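Local atomic coordinates of necrotic enteritis toxin B (Clostridium perfringens, PDB entry 4I0N), a protein that acts as a pore-forming toxin with the alpha-hemolysin fold, probably assembling from soluble subunits into a membrane-spanning beta-barrel as its relatives do. Residues G36-S42 / N59-P65; R86-A92 / S237-Y243; Y75-M79 / N248-W254. Numbering follows the deposited sequence.

Contact 1. Residues G36-S42 / N59-P65; sequences GWKATLS and NLEGFIP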
loop_
_atom_site.group_PDB
_atom_site.type_symbol
_atom_site.label_atom_id
_atom_site.label_comp_id
_atom_site.label_asym_id
_atom_site.label_seq_id
_atom_site.Cartn_x
_atom_site.Cartn_y
_atom_site.Cartn_z
ATOM N N GLY A 36 14.770 2.711 -2.821
ATOM C CA GLY A 36 14.179 2.658 -1.495
ATOM C C GLY A 36 12.752 2.152 -1.484
ATOM O O GLY A 36 12.175 1.951 -0.410
ATOM N N TRP A 37 12.173 1.959 -2.677
ATOM C CA TRP A 37 10.855 1.368 -2.820
ATOM C C TRP A 37 11.048 -0.134 -2.868
ATOM O O TRP A 37 11.873 -0.616 -3.630
ATOM C CB TRP A 37 10.200 1.827 -4.133
ATOM C CG TRP A 37 9.988 3.314 -4.222
ATOM C CD1 TRP A 37 10.905 4.306 -3.969
ATOM C CD2 TRP A 37 8.787 3.971 -4.631
ATOM N NE1 TRP A 37 10.342 5.542 -4.184
ATOM C CE2 TRP A 37 9.040 5.366 -4.594
ATOM C CE3 TRP A 37 7.528 3.518 -5.033
ATOM C CZ2 TRP A 37 8.070 6.313 -4.946
ATOM C CZ3 TRP A 37 6.558 4.459 -5.399
ATOM C CH2 TRP A 37 6.840 5.845 -5.344
ATOM N N LYS A 38 10.285 -0.863 -2.052
ATOM C CA LYS A 38 10.528 -2.299 -1.852
ATOM C C LYS A 38 9.259 -3.117 -2.024
ATOM O O LYS A 38 8.197 -2.713 -1.573
ATOM C CB LYS A 38 11.057 -2.536 -0.437
ATOM C CG LYS A 38 12.313 -1.768 -0.122
ATOM C CD LYS A 38 12.758 -2.004 1.331
ATOM C CE LYS A 38 13.952 -1.108 1.691
ATOM N NZ LYS A 38 13.546 0.337 1.650
ATOM N N ALA A 39 9.375 -4.277 -2.659
ATOM C CA ALA A 39 8.259 -5.223 -2.758
ATOM C C ALA A 39 8.764 -6.613 -2.478
ATOM O O ALA A 39 9.672 -7.112 -3.188
ATOM C CB ALA A 39 7.639 -5.184 -4.128
ATOM N N THR A 40 8.156 -7.247 -1.468
ATOM C CA THR A 40 8.398 -8.658 -1.194
ATOM C C THR A 40 7.090 -9.383 -1.411
ATOM O O THR A 40 6.083 -9.046 -0.778
ATOM C CB THR A 40 8.872 -8.874 0.258
ATOM O OG1 THR A 40 10.164 -8.269 0.426
ATOM C CG2 THR A 40 8.988 -10.385 0.582
ATOM N N LEU A 41 7.104 -10.362 -2.309
ATOM C CA LEU A 41 5.899 -11.147 -2.610
ATOM C C LEU A 41 6.145 -12.581 -2.166
ATOM O O LEU A 41 7.072 -13.245 -2.660
ATOM C CB LEU A 41 5.555 -11.094 -4.113
ATOM C CG LEU A 41 4.191 -11.686 -4.487
ATOM C CD1 LEU A 41 3.039 -10.883 -3.863
ATOM C CD2 LEU A 41 4.037 -11.720 -5.991
ATOM N N SER A 42 5.342 -13.043 -1.208
ATOM C CA SER A 42 5.493 -14.389 -0.657
ATOM C C SER A 42 4.253 -15.176 -0.991
ATOM O O SER A 42 3.147 -14.623 -1.039
ATOM C CB SER A 42 5.673 -14.368 0.869
ATOM O OG SER A 42 6.779 -13.544 1.187
ATOM N N ASN A 59 1.212 -12.878 -0.234
ATOM C CA ASN A 59 1.340 -11.814 0.745
ATOM C C ASN A 59 2.306 -10.785 0.182
ATOM O O ASN A 59 3.430 -11.131 -0.138
ATOM C CB ASN A 59 1.900 -12.389 2.049
ATOM C CG ASN A 59 2.042 -11.334 3.156
ATOM O OD1 ASN A 59 1.076 -10.733 3.581
ATOM N ND2 ASN A 59 3.251 -11.153 3.641
ATOM N N LEU A 60 1.862 -9.542 0.047
ATOM C CA LEU A 60 2.737 -8.456 -0.409
ATOM C C LEU A 60 3.164 -7.616 0.792
ATOM O O LEU A 60 2.303 -7.137 1.552
ATOM C CB LEU A 60 2.006 -7.568 -1.441
ATOM C CG LEU A 60 2.722 -6.248 -1.747
ATOM C CD1 LEU A 60 4.071 -6.505 -2.444
ATOM C CD2 LEU A 60 1.837 -5.318 -2.611
ATOM N N GLU A 61 4.474 -7.455 0.985
ATOM C CA GLU A 61 4.986 -6.519 1.980
ATOM C C GLU A 61 5.939 -5.594 1.299
ATOM O O GLU A 61 6.704 -6.008 0.420
ATOM C CB GLU A 61 5.788 -7.244 3.062
ATOM C CG GLU A 61 5.054 -8.274 3.798
ATOM C CD GLU A 61 6.026 -9.105 4.592
ATOM O OE1 GLU A 61 6.440 -10.172 4.091
ATOM O OE2 GLU A 61 6.429 -8.642 5.680
ATOM N N GLY A 62 5.936 -4.342 1.712
ATOM C CA GLY A 62 6.809 -3.423 1.024
ATOM C C GLY A 62 7.019 -2.122 1.733
ATOM O O GLY A 62 6.699 -1.968 2.918
ATOM N N PHE A 63 7.591 -1.191 0.994
ATOM C CA PHE A 63 7.847 0.117 1.536
ATOM C C PHE A 63 7.864 1.139 0.416
ATOM O O PHE A 63 8.472 0.909 -0.642
ATOM C CB PHE A 63 9.175 0.154 2.276
ATOM C CG PHE A 63 9.418 1.450 2.982
ATOM C CD1 PHE A 63 8.723 1.751 4.170
ATOM C CD2 PHE A 63 10.289 2.391 2.454
ATOM C CE1 PHE A 63 8.939 2.965 4.824
ATOM C CE2 PHE A 63 10.514 3.616 3.113
ATOM C CZ PHE A 63 9.828 3.901 4.296
ATOM N N ILE A 64 7.203 2.269 0.673
ATOM C CA ILE A 64 7.232 3.413 -0.231
ATOM C C ILE A 64 7.725 4.624 0.581
ATOM O O ILE A 64 7.031 5.061 1.521
ATOM C CB ILE A 64 5.843 3.729 -0.862
ATOM C CG1 ILE A 64 5.258 2.516 -1.596
ATOM C CG2 ILE A 64 5.951 4.935 -1.802
ATOM C CD1 ILE A 64 3.720 2.592 -1.892
ATOM N N PRO A 65 8.908 5.166 0.243
ATOM C CA PRO A 65 9.413 6.337 0.999
ATOM C C PRO A 65 8.485 7.542 0.852
ATOM O O PRO A 65 7.814 7.685 -0.176
ATOM C CB PRO A 65 10.770 6.665 0.346
ATOM C CG PRO A 65 11.018 5.605 -0.662
ATOM C CD PRO A 65 9.796 4.776 -0.875
HETATM O O HOH W 1 5.638 -11.152 1.721
#

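Contact 2. Residues R86-A92 / S237-Y243; sequences RINVKSA and SVIIVEY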
loop_
_atom_site.group_PDB
_atom_site.type_symbol
_atom_site.label_atom_id
_atom_site.label_comp_id
_atom_site.label_asym_id
_atom_site.label_seq_id
_atom_site.Cartn_x
_atom_site.Cartn_y
_atom_site.Cartn_z
ATOM N N ARG A 86 -0.906 4.791 -3.532
ATOM C CA ARG A 86 -1.740 3.834 -4.256
ATOM C C ARG A 86 -0.962 2.554 -4.530
ATOM O O ARG A 86 0.194 2.594 -5.012
ATOM C CB ARG A 86 -2.218 4.407 -5.578
ATOM C CG ARG A 86 -3.124 3.405 -6.339
ATOM C CD ARG A 86 -3.793 4.085 -7.530
ATOM N NE ARG A 86 -4.775 5.057 -7.071
ATOM C CZ ARG A 86 -5.458 5.884 -7.862
ATOM N NH1 ARG A 86 -5.276 5.870 -9.175
ATOM N NH2 ARG A 86 -6.332 6.734 -7.330
ATOM N N ILE A 87 -1.596 1.426 -4.223
ATOM C CA ILE A 87 -0.963 0.120 -4.431
ATOM C C ILE A 87 -1.897 -0.654 -5.349
ATOM O O ILE A 87 -3.060 -0.852 -5.024
ATOM C CB ILE A 87 -0.739 -0.634 -3.085
ATOM C CG1 ILE A 87 0.379 0.034 -2.261
ATOM C CG2 ILE A 87 -0.375 -2.132 -3.319
ATOM C CD1 ILE A 87 -0.080 1.128 -1.341
ATOM N N ASN A 88 -1.377 -1.088 -6.498
ATOM C CA ASN A 88 -2.159 -1.926 -7.399
ATOM C C ASN A 88 -1.471 -3.281 -7.466
ATOM O O ASN A 88 -0.238 -3.352 -7.595
ATOM C CB ASN A 88 -2.209 -1.350 -8.809
ATOM C CG ASN A 88 -2.820 0.036 -8.881
ATOM O OD1 ASN A 88 -3.716 0.398 -8.122
ATOM N ND2 ASN A 88 -2.333 0.823 -9.821
ATOM N N VAL A 89 -2.259 -4.345 -7.380
ATOM C CA VAL A 89 -1.724 -5.669 -7.591
ATOM C C VAL A 89 -2.530 -6.268 -8.750
ATOM O O VAL A 89 -3.744 -6.425 -8.641
ATOM C CB VAL A 89 -1.822 -6.528 -6.310
ATOM C CG1 VAL A 89 -1.286 -7.907 -6.572
ATOM C CG2 VAL A 89 -1.024 -5.885 -5.148
ATOM N N LYS A 90 -1.856 -6.575 -9.858
ATOM C CA LYS A 90 -2.525 -7.049 -11.060
ATOM C C LYS A 90 -2.113 -8.476 -11.329
ATOM O O LYS A 90 -0.965 -8.827 -11.135
ATOM C CB LYS A 90 -2.180 -6.185 -12.279
ATOM C CG LYS A 90 -2.733 -4.763 -12.186
ATOM C CD LYS A 90 -2.250 -3.945 -13.376
ATOM C CE LYS A 90 -2.767 -2.518 -13.315
ATOM N NZ LYS A 90 -2.162 -1.700 -14.421
ATOM N N SER A 91 -3.074 -9.304 -11.722
ATOM C CA SER A 91 -2.784 -10.659 -12.166
ATOM C C SER A 91 -2.981 -10.725 -13.690
ATOM O O SER A 91 -3.946 -10.167 -14.245
ATOM C CB SER A 91 -3.696 -11.659 -11.470
ATOM O OG SER A 91 -3.409 -12.973 -11.893
ATOM N N ALA A 92 -2.035 -11.364 -14.366
ATOM C CA ALA A 92 -2.125 -11.588 -15.802
ATOM C C ALA A 92 -1.639 -12.973 -16.184
ATOM O O ALA A 92 -0.688 -13.497 -15.614
ATOM C CB ALA A 92 -1.312 -10.528 -16.557
ATOM N N SER A 237 1.903 -17.690 -14.303
ATOM C CA SER A 237 1.177 -16.459 -14.472
ATOM C C SER A 237 2.084 -15.351 -13.944
ATOM O O SER A 237 3.218 -15.608 -13.513
ATOM C CB SER A 237 -0.181 -16.508 -13.749
ATOM O OG SER A 237 -0.033 -16.618 -12.345
ATOM N N VAL A 238 1.607 -14.117 -14.006
ATOM C CA VAL A 238 2.400 -13.009 -13.531
ATOM C C VAL A 238 1.601 -12.163 -12.564
ATOM O O VAL A 238 0.401 -12.012 -12.727
ATOM C CB VAL A 238 2.902 -12.163 -14.731
ATOM C CG1 VAL A 238 3.598 -10.910 -14.286
ATOM C CG2 VAL A 238 3.850 -13.010 -15.616
ATOM N N ILE A 239 2.275 -11.630 -11.542
ATOM C CA ILE A 239 1.698 -10.602 -10.671
ATOM C C ILE A 239 2.540 -9.335 -10.853
ATOM O O ILE A 239 3.786 -9.384 -10.814
ATOM C CB ILE A 239 1.702 -11.044 -9.169
ATOM C CG1 ILE A 239 0.632 -12.123 -8.929
ATOM C CG2 ILE A 239 1.577 -9.811 -8.188
ATOM C CD1 ILE A 239 -0.826 -11.636 -8.996
ATOM N N ILE A 240 1.857 -8.210 -11.069
ATOM C CA ILE A 240 2.500 -6.910 -11.182
ATOM C C ILE A 240 2.107 -6.081 -9.969
ATOM O O ILE A 240 0.927 -5.885 -9.697
ATOM C CB ILE A 240 2.094 -6.173 -12.483
ATOM C CG1 ILE A 240 2.332 -7.079 -13.709
ATOM C CG2 ILE A 240 2.857 -4.835 -12.609
ATOM C CD1 ILE A 240 1.479 -6.746 -14.910
ATOM N N VAL A 241 3.101 -5.606 -9.230
ATOM C CA VAL A 241 2.862 -4.738 -8.066
ATOM C C VAL A 241 3.223 -3.332 -8.524
ATOM O O VAL A 241 4.368 -3.110 -8.915
ATOM C CB VAL A 241 3.787 -5.131 -6.906
ATOM C CG1 VAL A 241 3.609 -4.160 -5.711
ATOM C CG2 VAL A 241 3.482 -6.562 -6.436
ATOM N N GLU A 242 2.252 -2.411 -8.513
ATOM C CA GLU A 242 2.460 -1.023 -8.947
ATOM C C GLU A 242 2.299 -0.140 -7.729
ATOM O O GLU A 242 1.299 -0.245 -7.007
ATOM C CB GLU A 242 1.464 -0.576 -10.021
ATOM C CG GLU A 242 1.385 -1.498 -11.222
ATOM C CD GLU A 242 0.306 -1.085 -12.200
ATOM O OE1 GLU A 242 -0.583 -0.245 -11.854
ATOM O OE2 GLU A 242 0.349 -1.607 -13.336
ATOM N N TYR A 243 3.303 0.695 -7.489
ATOM C CA TYR A 243 3.263 1.651 -6.396
ATOM C C TYR A 243 3.255 3.058 -6.976
ATOM O O TYR A 243 4.041 3.382 -7.869
ATOM C CB TYR A 243 4.539 1.531 -5.578
ATOM C CG TYR A 243 4.739 0.304 -4.758
ATOM C CD1 TYR A 243 3.673 -0.428 -4.220
ATOM C CD2 TYR A 243 6.040 -0.076 -4.423
ATOM C CE1 TYR A 243 3.915 -1.528 -3.377
ATOM C CE2 TYR A 243 6.286 -1.151 -3.590
ATOM C CZ TYR A 243 5.245 -1.883 -3.081
ATOM O OH TYR A 243 5.567 -2.948 -2.262
HETATM O O HOH W 2 -0.998 -14.231 -11.600
#

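Contact 3. Residues Y75-M79 / N248-W254; sequences YYGKM and NDYILNW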
loop_
_atom_site.group_PDB
_atom_site.type_symbol
_atom_site.label_atom_id
_atom_site.label_comp_id
_atom_site.label_asym_id
_atom_site.label_seq_id
_atom_site.Cartn_x
_atom_site.Cartn_y
_atom_site.Cartn_z
ATOM N N TYR A 75 10.672 34.562 3.803
ATOM C CA TYR A 75 9.237 34.864 3.632
ATOM C C TYR A 75 8.415 33.779 2.928
ATOM O O TYR A 75 7.233 33.968 2.663
ATOM C CB TYR A 75 9.082 36.178 2.871
ATOM C CG TYR A 75 9.739 37.354 3.566
ATOM C CD1 TYR A 75 9.188 37.895 4.728
ATOM C CD2 TYR A 75 10.897 37.921 3.059
ATOM C CE1 TYR A 75 9.772 38.978 5.372
ATOM C CE2 TYR A 75 11.493 39.017 3.698
ATOM C CZ TYR A 75 10.925 39.526 4.850
ATOM O OH TYR A 75 11.505 40.602 5.472
ATOM N N TYR A 76 9.049 32.659 2.613
ATOM C CA TYR A 76 8.431 31.640 1.771
ATOM C C TYR A 76 8.857 30.238 2.208
ATOM O O TYR A 76 10.011 30.011 2.576
ATOM C CB TYR A 76 8.796 31.893 0.299
ATOM C CG TYR A 76 8.240 30.860 -0.649
ATOM C CD1 TYR A 76 6.936 30.968 -1.136
ATOM C CD2 TYR A 76 9.014 29.762 -1.041
ATOM C CE1 TYR A 76 6.420 30.003 -2.002
ATOM C CE2 TYR A 76 8.510 28.798 -1.897
ATOM C CZ TYR A 76 7.211 28.932 -2.376
ATOM O OH TYR A 76 6.710 27.970 -3.226
ATOM N N GLY A 77 7.924 29.292 2.158
ATOM C CA GLY A 77 8.275 27.910 2.445
ATOM C C GLY A 77 7.459 26.975 1.586
ATOM O O GLY A 77 6.320 27.282 1.245
ATOM N N LYS A 78 8.061 25.845 1.225
ATOM C CA LYS A 78 7.332 24.773 0.560
ATOM C C LYS A 78 7.688 23.429 1.146
ATOM O O LYS A 78 8.870 23.054 1.244
ATOM C CB LYS A 78 7.567 24.755 -0.953
ATOM C CG LYS A 78 6.794 23.607 -1.650
ATOM C CD LYS A 78 6.872 23.679 -3.152
ATOM C CE LYS A 78 8.148 23.046 -3.651
ATOM N NZ LYS A 78 8.076 22.937 -5.120
ATOM N N MET A 79 6.647 22.704 1.536
ATOM C CA MET A 79 6.784 21.336 2.016
ATOM C C MET A 79 6.067 20.406 1.053
ATOM O O MET A 79 4.839 20.475 0.916
ATOM C CB MET A 79 6.178 21.218 3.419
ATOM C CG MET A 79 6.112 19.761 3.950
ATOM S SD MET A 79 5.411 19.783 5.615
ATOM C CE MET A 79 4.800 18.108 5.782
ATOM N N ASN A 248 1.580 16.328 -2.566
ATOM C CA ASN A 248 1.025 17.672 -2.518
ATOM C C ASN A 248 2.119 18.658 -2.098
ATOM O O ASN A 248 3.127 18.257 -1.503
ATOM C CB ASN A 248 -0.124 17.753 -1.488
ATOM C CG ASN A 248 -1.469 17.190 -2.007
ATOM O OD1 ASN A 248 -2.490 17.414 -1.360
ATOM N ND2 ASN A 248 -1.465 16.439 -3.127
ATOM N N ASP A 249 1.911 19.932 -2.419
ATOM C CA ASP A 249 2.811 20.994 -2.006
ATOM C C ASP A 249 2.088 21.845 -0.988
ATOM O O ASP A 249 1.080 22.495 -1.315
ATOM C CB ASP A 249 3.163 21.900 -3.191
ATOM C CG ASP A 249 4.054 21.231 -4.245
ATOM O OD1 ASP A 249 4.658 20.158 -4.008
ATOM O OD2 ASP A 249 4.181 21.845 -5.340
ATOM N N TYR A 250 2.610 21.861 0.233
ATOM C CA TYR A 250 2.091 22.762 1.263
ATOM C C TYR A 250 2.988 24.004 1.372
ATOM O O TYR A 250 4.187 23.912 1.693
ATOM C CB TYR A 250 1.962 22.043 2.603
ATOM C CG TYR A 250 1.423 22.975 3.682
ATOM C CD1 TYR A 250 0.125 23.476 3.615
ATOM C CD2 TYR A 250 2.238 23.391 4.742
ATOM C CE1 TYR A 250 -0.357 24.373 4.595
ATOM C CE2 TYR A 250 1.762 24.263 5.717
ATOM C CZ TYR A 250 0.476 24.757 5.633
ATOM O OH TYR A 250 0.023 25.609 6.618
ATOM N N ILE A 251 2.409 25.157 1.040
ATOM C CA ILE A 251 3.181 26.376 0.789
ATOM C C ILE A 251 2.830 27.439 1.832
ATOM O O ILE A 251 1.649 27.666 2.129
ATOM C CB ILE A 251 2.880 26.927 -0.630
ATOM C CG1 ILE A 251 3.330 25.929 -1.700
ATOM C CG2 ILE A 251 3.565 28.278 -0.857
ATOM C CD1 ILE A 251 2.547 26.058 -3.039
ATOM N N LEU A 252 3.866 28.080 2.375
ATOM C CA LEU A 252 3.711 29.181 3.326
ATOM C C LEU A 252 4.209 30.470 2.694
ATOM O O LEU A 252 5.299 30.499 2.108
ATOM C CB LEU A 252 4.535 28.936 4.596
ATOM C CG LEU A 252 4.083 27.786 5.499
ATOM C CD1 LEU A 252 5.109 27.539 6.610
ATOM C CD2 LEU A 252 2.676 28.026 6.041
ATOM N N ASN A 253 3.384 31.508 2.788
ATOM C CA ASN A 253 3.752 32.867 2.374
ATOM C C ASN A 253 3.545 33.842 3.532
ATOM O O ASN A 253 2.476 33.881 4.157
ATOM C CB ASN A 253 2.905 33.335 1.180
ATOM C CG ASN A 253 3.230 32.609 -0.106
ATOM O OD1 ASN A 253 4.209 32.923 -0.775
ATOM N ND2 ASN A 253 2.383 31.658 -0.483
ATOM N N TRP A 254 4.564 34.650 3.811
ATOM C CA TRP A 254 4.452 35.661 4.848
ATOM C C TRP A 254 3.637 36.849 4.343
ATOM O O TRP A 254 3.951 37.426 3.293
ATOM C CB TRP A 254 5.841 36.125 5.313
ATOM C CG TRP A 254 5.779 37.202 6.361
ATOM C CD1 TRP A 254 6.047 38.533 6.181
ATOM C CD2 TRP A 254 5.403 37.051 7.738
ATOM N NE1 TRP A 254 5.875 39.210 7.361
ATOM C CE2 TRP A 254 5.478 38.330 8.331
ATOM C CE3 TRP A 254 5.008 35.959 8.529
ATOM C CZ2 TRP A 254 5.185 38.549 9.680
ATOM C CZ3 TRP A 254 4.721 36.176 9.870
ATOM C CH2 TRP A 254 4.808 37.465 10.431
HETATM O O HOH W 3 6.114 34.770 0.188
HETATM O O HOH W 4 7.187 20.035 -5.068
HETATM O O HOH W 5 5.501 24.528 -6.048
#

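Contact 1. Residues G36-S42 / N59-P65
Residues 37-42 and 59-65 run antiparallel, their axes 4.5 Å apart at closest approach and their directions 178° apart. Three hydrogen-bonded pairs set the register: Lys38 with Phe63, Thr40 with Glu61 and Ser42 with Asn59. Each is closed by two backbone bonds, for example Thr40 N to Glu61 O at 2.7 Å and Glu61 N to Thr40 O at 2.9 Å. Between them, Ala39 and Gly62 form a non-hydrogen-bonded pair with CA atoms only 4.4 Å apart; an ideal CB on Gly62 would come within 2.3 Å of Lys38 O, a clash.

At one end the Trp37 indole lies against two residues by CH-pi contact: Ile64 CG2 is 3.7 Å from the centroid of its six-membered ring and Pro65 CD 3.5 Å from that of its five-membered ring. On the more exposed face, Lys38 NZ curls back to Gly36 O (3.0 Å). Further along, water 1 lies 2.7 Å from both Ser42 OG and Glu61 OE1; Ser42 OG also bonds Ser29.

This beta hairpin is extended by strand 21-34 beside residues 37-42 and by strand 219-231 beside residues 59-65. The face bearing Trp37, Ala39, Leu41, Leu60 and Ile64 packs on strands 76-92, 236-255 and 258-279, so that this sheet is one layer of the beta-sandwich.

Contact 2. Residues R86-A92 / S237-Y243
Here two long strands of the beta-sandwich pair antiparallel at 164°, within the sheet that faces the one containing residues 36-42. Three hydrogen-bonded pairs (Asn88-Glu242, Lys90-Ile240, Ala92-Val238) hold the backbones. Glu242 (chi1 m, chi2 t) leans toward the opposite strand so that its carboxylate meets two partners. Asn88, with chi1 m and chi2 at -33°, places ND2 2.9 Å from Glu242 OE1 while its OD1 bonds Ser167. Lys90, t from chi2 to chi4, stretches diagonally to form a salt bridge between NZ and Glu242 OE2 at 2.7 Å. A magnesium ion lies about 4 Å from the Glu242 side chain, too far for direct coordination.

The other face is largely apolar and turned to the sandwich interior. Val89 in the t rotamer brings CG1 to 3.8 Å from Ile239 CG2, and Ile87 CG1 lies 3.9 Å from Tyr243 CD1; Leu226 and Phe220 of strand 219-231 cover Val89 and Ile87. Ile239, m at both chi angles, sends CD1 to 3.8 Å from Ser91 CB. Beside it, Ser91 (t) and Ser237 (p), the latter also bonded to Trp280, share water 2, 2.7 Å from both Ser91 OG and Ser237 OG, which donates to Val238 O at 2.9 Å.

Contact 3. Residues Y75-M79 / N248-W254
Tyr76 CE1 meets Ile251 CG2 at 3.5 Å on one face of this two-strand ladder, while on the other Met79 CB and Tyr250 CB pair at 4.4 Å. Phe206, from a loop, packs on both Met79 and Leu252. At the strand end the rings of Tyr75 and Trp254 meet obliquely, with planes at 40° and CD1 atoms 3.5 Å apart; Trp254 also packs edge-to-face with Trp259.

Backbone bonds run between these two faces. Gly77-Leu252 and Met79-Tyr250 are hydrogen-bonded pairs, as in Tyr250 N to Met79 O at 2.7 Å, and Trp254 N reaches Tyr75 O at 3.0 Å. At the outer edge Lys78 NZ stands 4.1 Å from Asp249 OD2, beyond a salt bridge, and waters 4 and 5 link the two side chains; Asp249 OD1 also bonds Ser266. Water 3 joins Tyr75 O to Asn253 OD1, 2.8 Å from each.

Strands 69-72 and 258-279 flank this pair; such an antiparallel sheet, aromatic at its tip, beyond the sandwich, is consistent with the rim domain of alpha-hemolysin-like toxins.

From the N terminus, contact 1 first closes a hairpin, with 16 residues between its segments, most in the same two strands, before the others open. Contact 3 then opens at Tyr75, just ahead of strand 76-92, and contact 2 at Arg86 on that strand; both close on strand 236-255, contact 2 at Ser237-Tyr243 and contact 3 at Asn248-Trp254, so contact 2 nests inside contact 3. Their centres lie 35 Å apart, so one strand pair spans the sandwich and the probable rim region. Contacts 1 and 2 occupy facing sheets and touch: Tyr243 OH lies 2.7 Å from Lys38 O, a probable hydrogen bond. The loop within contact 2 includes strands 113-120 and 144-150, probably the pre-stem.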